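Local coordinates for peptidase M16 domain protein (Alicyclobacillus acidocaldarius subsp. acidocaldarius DSM 446, PDB 4XEA) that probably cleaves peptide bonds as a metal-dependent peptidase of the M16 (insulinase) family, at residues T37-V42 and D186-P191; D57-F62 and E179-C184. All coordinates share one frame; numbering follows the deposited sequence.

Interaction 1. Residues T37-V42 and D186-P191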
loop_
_atom_site.group_PDB
_atom_site.type_symbol
_atom_site.label_atom_id
_atom_site.label_comp_id
_atom_site.label_asym_id
_atom_site.label_seq_id
_atom_site.Cartn_x
_atom_site.Cartn_y
_atom_site.Cartn_z
ATOM N N THR A 37 14.233 -13.080 -13.740
ATOM C CA THR A 37 15.432 -13.181 -14.583
ATOM C C THR A 37 16.357 -11.997 -14.345
ATOM O O THR A 37 15.898 -10.870 -14.157
ATOM C CB THR A 37 15.088 -13.279 -16.086
ATOM O OG1 THR A 37 16.284 -13.258 -16.870
ATOM C CG2 THR A 37 14.198 -12.125 -16.479
ATOM N N ARG A 38 17.664 -12.284 -14.325
ATOM C CA ARG A 38 18.716 -11.251 -14.286
ATOM C C ARG A 38 18.866 -10.569 -15.668
ATOM O O ARG A 38 19.884 -10.736 -16.381
ATOM C CB ARG A 38 20.032 -11.876 -13.857
ATOM C CG ARG A 38 21.105 -10.897 -13.476
ATOM C CD ARG A 38 22.417 -11.588 -13.086
ATOM N NE ARG A 38 22.375 -12.468 -11.896
ATOM C CZ ARG A 38 22.230 -13.800 -11.900
ATOM N NH1 ARG A 38 22.015 -14.474 -13.029
ATOM N NH2 ARG A 38 22.270 -14.463 -10.738
ATOM N N TYR A 39 17.862 -9.777 -15.985
ATOM C CA TYR A 39 17.728 -9.059 -17.246
ATOM C C TYR A 39 16.713 -7.952 -17.025
ATOM O O TYR A 39 15.571 -8.208 -16.594
ATOM C CB TYR A 39 17.231 -9.991 -18.327
ATOM C CG TYR A 39 17.024 -9.327 -19.680
ATOM C CD1 TYR A 39 18.013 -8.539 -20.252
ATOM C CD2 TYR A 39 15.851 -9.506 -20.391
ATOM C CE1 TYR A 39 17.850 -7.940 -21.485
ATOM C CE2 TYR A 39 15.672 -8.917 -21.647
ATOM C CZ TYR A 39 16.685 -8.161 -22.191
ATOM O OH TYR A 39 16.533 -7.600 -23.427
ATOM N N GLY A 40 17.090 -6.709 -17.298
ATOM C CA GLY A 40 16.130 -5.611 -17.182
ATOM C C GLY A 40 16.362 -4.539 -18.201
ATOM O O GLY A 40 17.084 -4.760 -19.169
ATOM N N SER A 41 15.797 -3.357 -17.941
ATOM C CA SER A 41 15.797 -2.264 -18.918
ATOM C C SER A 41 17.187 -1.768 -19.266
ATOM O O SER A 41 17.386 -1.261 -20.391
ATOM C CB SER A 41 14.921 -1.073 -18.465
ATOM O OG SER A 41 15.416 -0.442 -17.279
ATOM N N VAL A 42 18.143 -1.900 -18.343
ATOM C CA VAL A 42 19.460 -1.341 -18.584
ATOM C C VAL A 42 20.407 -2.254 -19.359
ATOM O O VAL A 42 21.481 -1.818 -19.737
ATOM C CB VAL A 42 20.149 -0.770 -17.330
ATOM C CG1 VAL A 42 19.255 0.350 -16.687
ATOM C CG2 VAL A 42 20.575 -1.869 -16.351
ATOM N N ASP A 186 16.006 -15.861 -25.677
ATOM C CA ASP A 186 16.834 -17.063 -25.647
ATOM C C ASP A 186 18.071 -16.832 -24.774
ATOM O O ASP A 186 18.486 -17.731 -24.055
ATOM C CB ASP A 186 17.229 -17.564 -27.067
ATOM C CG ASP A 186 16.088 -18.275 -27.799
ATOM O OD1 ASP A 186 15.032 -18.679 -27.200
ATOM O OD2 ASP A 186 16.266 -18.461 -29.031
ATOM N N THR A 187 18.620 -15.621 -24.785
ATOM C CA THR A 187 19.839 -15.330 -24.042
ATOM C C THR A 187 19.585 -15.226 -22.536
ATOM O O THR A 187 20.375 -15.751 -21.744
ATOM C CB THR A 187 20.475 -14.032 -24.528
ATOM O OG1 THR A 187 20.777 -14.147 -25.923
ATOM C CG2 THR A 187 21.769 -13.678 -23.748
ATOM N N PHE A 188 18.505 -14.545 -22.148
ATOM C CA PHE A 188 18.317 -14.132 -20.759
ATOM C C PHE A 188 17.316 -14.939 -19.988
ATOM O O PHE A 188 17.304 -14.876 -18.776
ATOM C CB PHE A 188 17.939 -12.644 -20.689
ATOM C CG PHE A 188 19.071 -11.720 -21.045
ATOM C CD1 PHE A 188 19.119 -11.113 -22.287
ATOM C CD2 PHE A 188 20.098 -11.471 -20.143
ATOM C CE1 PHE A 188 20.172 -10.260 -22.643
ATOM C CE2 PHE A 188 21.138 -10.595 -20.462
ATOM C CZ PHE A 188 21.180 -9.979 -21.713
ATOM N N TYR A 189 16.480 -15.709 -20.677
ATOM C CA TYR A 189 15.453 -16.491 -20.001
ATOM C C TYR A 189 15.843 -17.942 -19.829
ATOM O O TYR A 189 15.009 -18.767 -19.521
ATOM C CB TYR A 189 14.127 -16.356 -20.726
ATOM C CG TYR A 189 13.361 -15.128 -20.308
ATOM C CD1 TYR A 189 13.756 -13.860 -20.741
ATOM C CD2 TYR A 189 12.237 -15.229 -19.475
ATOM C CE1 TYR A 189 13.066 -12.708 -20.356
ATOM C CE2 TYR A 189 11.529 -14.091 -19.103
ATOM C CZ TYR A 189 11.968 -12.823 -19.530
ATOM O OH TYR A 189 11.271 -11.686 -19.196
ATOM N N HIS A 190 17.127 -18.246 -20.005
ATOM C CA HIS A 190 17.626 -19.550 -19.691
ATOM C C HIS A 190 17.581 -19.759 -18.177
ATOM O O HIS A 190 17.830 -18.830 -17.428
ATOM C CB HIS A 190 19.078 -19.731 -20.199
ATOM C CG HIS A 190 19.538 -21.147 -20.133
ATOM N ND1 HIS A 190 20.046 -21.710 -18.983
ATOM C CD2 HIS A 190 19.548 -22.123 -21.070
ATOM C CE1 HIS A 190 20.360 -22.974 -19.219
ATOM N NE2 HIS A 190 20.066 -23.252 -20.477
ATOM N N PRO A 191 17.297 -20.981 -17.724
ATOM C CA PRO A 191 17.149 -21.160 -16.275
ATOM C C PRO A 191 18.384 -20.817 -15.430
ATOM O O PRO A 191 18.232 -20.458 -14.247
ATOM C CB PRO A 191 16.779 -22.651 -16.130
ATOM C CG PRO A 191 16.909 -23.254 -17.527
ATOM C CD PRO A 191 16.766 -22.133 -18.485
#
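A buried aromatic stack, reinforced by one hydroxyl-to-carbonyl hydrogen bond, joins the loop leaving strand 31-37 to the C-terminal end of helix 178-188. Tyr39 and Phe188 lie almost flat on one another, with planes 9° apart and centroids separated by 3.9 Å. It is an offset stack: CD1 of Tyr39 sits above the centre of the Phe188 ring, whereas CD1 of Phe188 falls toward the rim of the tyrosine. CG of Tyr39 is anti to its backbone N and CG of Phe188 anti to its carbonyl carbon, and the two side chains cross at about a right angle with their rings nearly parallel. The methyl CG2 of Thr187 covers the other face of Phe188. Two residues before Tyr39, Thr37 is turned with OG1 anti to its backbone N (chi1 175°), and OG1 donates to Phe188 O over 2.7 Å. The donor approaches from above the carbonyl plane, and the same oxygen also accepts from Asn193 ND2, so two bonds grip a carbonyl at the helix end. This rotamer leaves Thr37 CG2 in the crowded position, over the face of Tyr189 in a CH-pi contact 4.2 Å from the ring centroid. The hydroxyl of Tyr189 bonds to that of Tyr97, and its ring stacks on Tyr185. An inverse gamma turn centred on Arg38, closed by a weak Tyr39 N to Thr37 O bond, lets Thr37 and Tyr39 both face the helix. Such packing is characteristic of the alpha+beta domain of M16 peptidases, where a helix end is pinned beside a sheet whose strand 194-200 follows it and pairs with strand 31-37.

Interaction 2. Residues D57-F62 and E179-C184. With NI (nickel (II) ion), chain C.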
loop_
_atom_site.group_PDB
_atom_site.type_symbol
_atom_site.label_atom_id
_atom_site.label_comp_id
_atom_site.label_asym_id
_atom_site.label_seq_id
_atom_site.Cartn_x
_atom_site.Cartn_y
_atom_site.Cartn_z
ATOM N N ASP A 57 16.221 0.253 -26.915
ATOM C CA ASP A 57 15.680 0.255 -25.581
ATOM C C ASP A 57 14.253 -0.271 -25.560
ATOM O O ASP A 57 13.487 -0.050 -26.498
ATOM C CB ASP A 57 15.777 1.657 -24.982
ATOM C CG ASP A 57 17.210 2.008 -24.576
ATOM O OD1 ASP A 57 17.929 1.114 -24.066
ATOM O OD2 ASP A 57 17.623 3.158 -24.783
ATOM N N GLY A 58 13.903 -0.991 -24.493
ATOM C CA GLY A 58 12.527 -1.427 -24.313
ATOM C C GLY A 58 12.320 -2.919 -24.305
ATOM O O GLY A 58 11.203 -3.358 -24.085
ATOM N N ILE A 59 13.367 -3.724 -24.512
ATOM C CA ILE A 59 13.143 -5.137 -24.789
ATOM C C ILE A 59 12.733 -5.937 -23.588
ATOM O O ILE A 59 11.795 -6.727 -23.721
ATOM C CB ILE A 59 14.304 -5.831 -25.575
ATOM C CG1 ILE A 59 14.342 -5.232 -26.988
ATOM C CG2 ILE A 59 14.037 -7.356 -25.698
ATOM C CD1 ILE A 59 15.410 -5.833 -27.914
ATOM N N ALA A 60 13.389 -5.744 -22.440
ATOM C CA ALA A 60 12.992 -6.436 -21.212
ATOM C C ALA A 60 11.478 -6.295 -20.977
ATOM O O ALA A 60 10.769 -7.274 -20.702
ATOM C CB ALA A 60 13.790 -5.951 -19.998
ATOM N N HIS A 61 10.992 -5.073 -21.147
ATOM C CA HIS A 61 9.589 -4.732 -20.849
ATOM C C HIS A 61 8.621 -5.232 -21.930
ATOM O O HIS A 61 7.495 -5.642 -21.632
ATOM C CB HIS A 61 9.509 -3.228 -20.669
ATOM C CG HIS A 61 8.132 -2.695 -20.660
ATOM N ND1 HIS A 61 7.549 -2.160 -21.788
ATOM C CD2 HIS A 61 7.194 -2.648 -19.686
ATOM C CE1 HIS A 61 6.320 -1.783 -21.505
ATOM N NE2 HIS A 61 6.088 -2.048 -20.232
ATOM N N PHE A 62 9.063 -5.199 -23.183
ATOM C CA PHE A 62 8.306 -5.811 -24.300
ATOM C C PHE A 62 8.092 -7.323 -24.040
ATOM O O PHE A 62 6.969 -7.853 -24.155
ATOM C CB PHE A 62 9.075 -5.567 -25.603
ATOM C CG PHE A 62 8.225 -5.590 -26.848
ATOM C CD1 PHE A 62 7.552 -6.731 -27.228
ATOM C CD2 PHE A 62 8.166 -4.478 -27.680
ATOM C CE1 PHE A 62 6.786 -6.748 -28.399
ATOM C CE2 PHE A 62 7.407 -4.494 -28.841
ATOM C CZ PHE A 62 6.721 -5.621 -29.196
ATOM N N GLU A 179 13.053 -10.827 -34.196
ATOM C CA GLU A 179 14.362 -11.486 -34.135
ATOM C C GLU A 179 15.140 -11.074 -32.885
ATOM O O GLU A 179 15.709 -11.898 -32.148
ATOM C CB GLU A 179 15.165 -11.071 -35.389
ATOM C CG GLU A 179 14.727 -11.712 -36.703
ATOM C CD GLU A 179 13.332 -11.272 -37.247
ATOM O OE1 GLU A 179 12.939 -10.084 -37.126
ATOM O OE2 GLU A 179 12.629 -12.140 -37.824
ATOM N N GLN A 180 15.165 -9.776 -32.643
ATOM C CA GLN A 180 15.775 -9.234 -31.429
ATOM C C GLN A 180 15.102 -9.716 -30.163
ATOM O O GLN A 180 15.767 -10.092 -29.204
ATOM C CB GLN A 180 15.717 -7.728 -31.470
ATOM C CG GLN A 180 16.669 -7.151 -32.485
ATOM C CD GLN A 180 16.443 -5.670 -32.696
ATOM O OE1 GLN A 180 15.368 -5.149 -32.399
ATOM N NE2 GLN A 180 17.445 -4.994 -33.247
ATOM N N LEU A 181 13.775 -9.702 -30.153
ATOM C CA LEU A 181 13.046 -10.150 -28.980
ATOM C C LEU A 181 13.405 -11.599 -28.684
ATOM O O LEU A 181 13.605 -11.975 -27.529
ATOM C CB LEU A 181 11.528 -10.020 -29.191
ATOM C CG LEU A 181 10.892 -8.639 -29.116
ATOM C CD1 LEU A 181 9.432 -8.642 -29.701
ATOM C CD2 LEU A 181 10.914 -8.114 -27.661
ATOM N N LEU A 182 13.466 -12.408 -29.740
ATOM C CA LEU A 182 13.741 -13.829 -29.602
ATOM C C LEU A 182 15.184 -14.056 -29.130
ATOM O O LEU A 182 15.440 -14.931 -28.291
ATOM C CB LEU A 182 13.475 -14.585 -30.917
ATOM C CG LEU A 182 12.006 -14.832 -31.299
ATOM C CD1 LEU A 182 11.905 -15.772 -32.483
ATOM C CD2 LEU A 182 11.211 -15.379 -30.125
ATOM N N LEU A 183 16.104 -13.249 -29.632
ATOM C CA LEU A 183 17.503 -13.337 -29.204
ATOM C C LEU A 183 17.595 -13.044 -27.708
ATOM O O LEU A 183 18.186 -13.813 -26.951
ATOM C CB LEU A 183 18.360 -12.347 -29.964
ATOM C CG LEU A 183 19.743 -12.142 -29.323
ATOM C CD1 LEU A 183 20.621 -13.380 -29.599
ATOM C CD2 LEU A 183 20.362 -10.891 -29.860
ATOM N N CYS A 184 16.986 -11.937 -27.275
ATOM C CA CYS A 184 17.046 -11.566 -25.871
ATOM C C CYS A 184 16.357 -12.587 -25.009
ATOM O O CYS A 184 16.870 -12.909 -23.954
ATOM C CB CYS A 184 16.504 -10.160 -25.630
ATOM S SG CYS A 184 17.511 -8.960 -26.425
HETATM NI NI NI C . 4.014 -2.217 -19.459
HETATM O O HOH W 1 1.934 -2.470 -18.208
#
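Two helices meet here through apolar side chains, with Leu181 of helix 178-188 set against Ile59 and Phe62, one turn apart on helix 59-66. The tight part is the fork of Leu181. Its CD1 approaches Phe62 CE1 to 3.5 Å, while its CD2 touches both CB of Phe62 and, at 3.8 Å, CG2 of Ile59. Ile59 CG2, anti to its backbone N, also meets Cys184 CB at 3.7 Å, so one methyl bridges two successive turns of the opposing helix. An alanine at Phe62 would remove the ring that CD1 of Leu181 packs on, and would probably loosen the seating of helix 59-66 against helix 178-188. Toward Gln180 the packing thins out: Ile59 CD1 reaches only its CB, at 4.0 Å, and the side chain of Gln180, a partly exposed residue, turns its OE1 to the backbone N of Thr177. Gly58 occupies the N-cap position of helix 59-66 with a positive phi (117°), at which a side chain would collide with the preceding carbonyl oxygen. NE2 of His61 binds nickel at 2.2 Å, and His65 and Glu136 belong to the same site, consistent with the inverted HxxEH motif of M16 peptidases. Helix 59-66 thus lies among helix 178-188, helix 123-141, which meets Phe62 through Lys130 and Ile133, and strand 84-90, whose Thr90 touches Ala60 and His61.

Overall arrangement
Interactions 1 and 2 divide helix 178-188 between them: residues 179-184 face helix 59-66, and its last turn and the residues after it face the loop following strand 31-37. Along the chain the order is 37-42, 57-62, 179-184, 186-191, so both segments of interaction 2 fall between the two segments of interaction 1. Their centres are about 10 Å apart and they touch through Tyr39, whose OH lies 3.4 Å from Ile59 CG2 and equally close to Cys184 CB. One continuous buried layer therefore ties the six-stranded sheet to helix 178-188 and to the helix bearing the metal ligands His61 and His65.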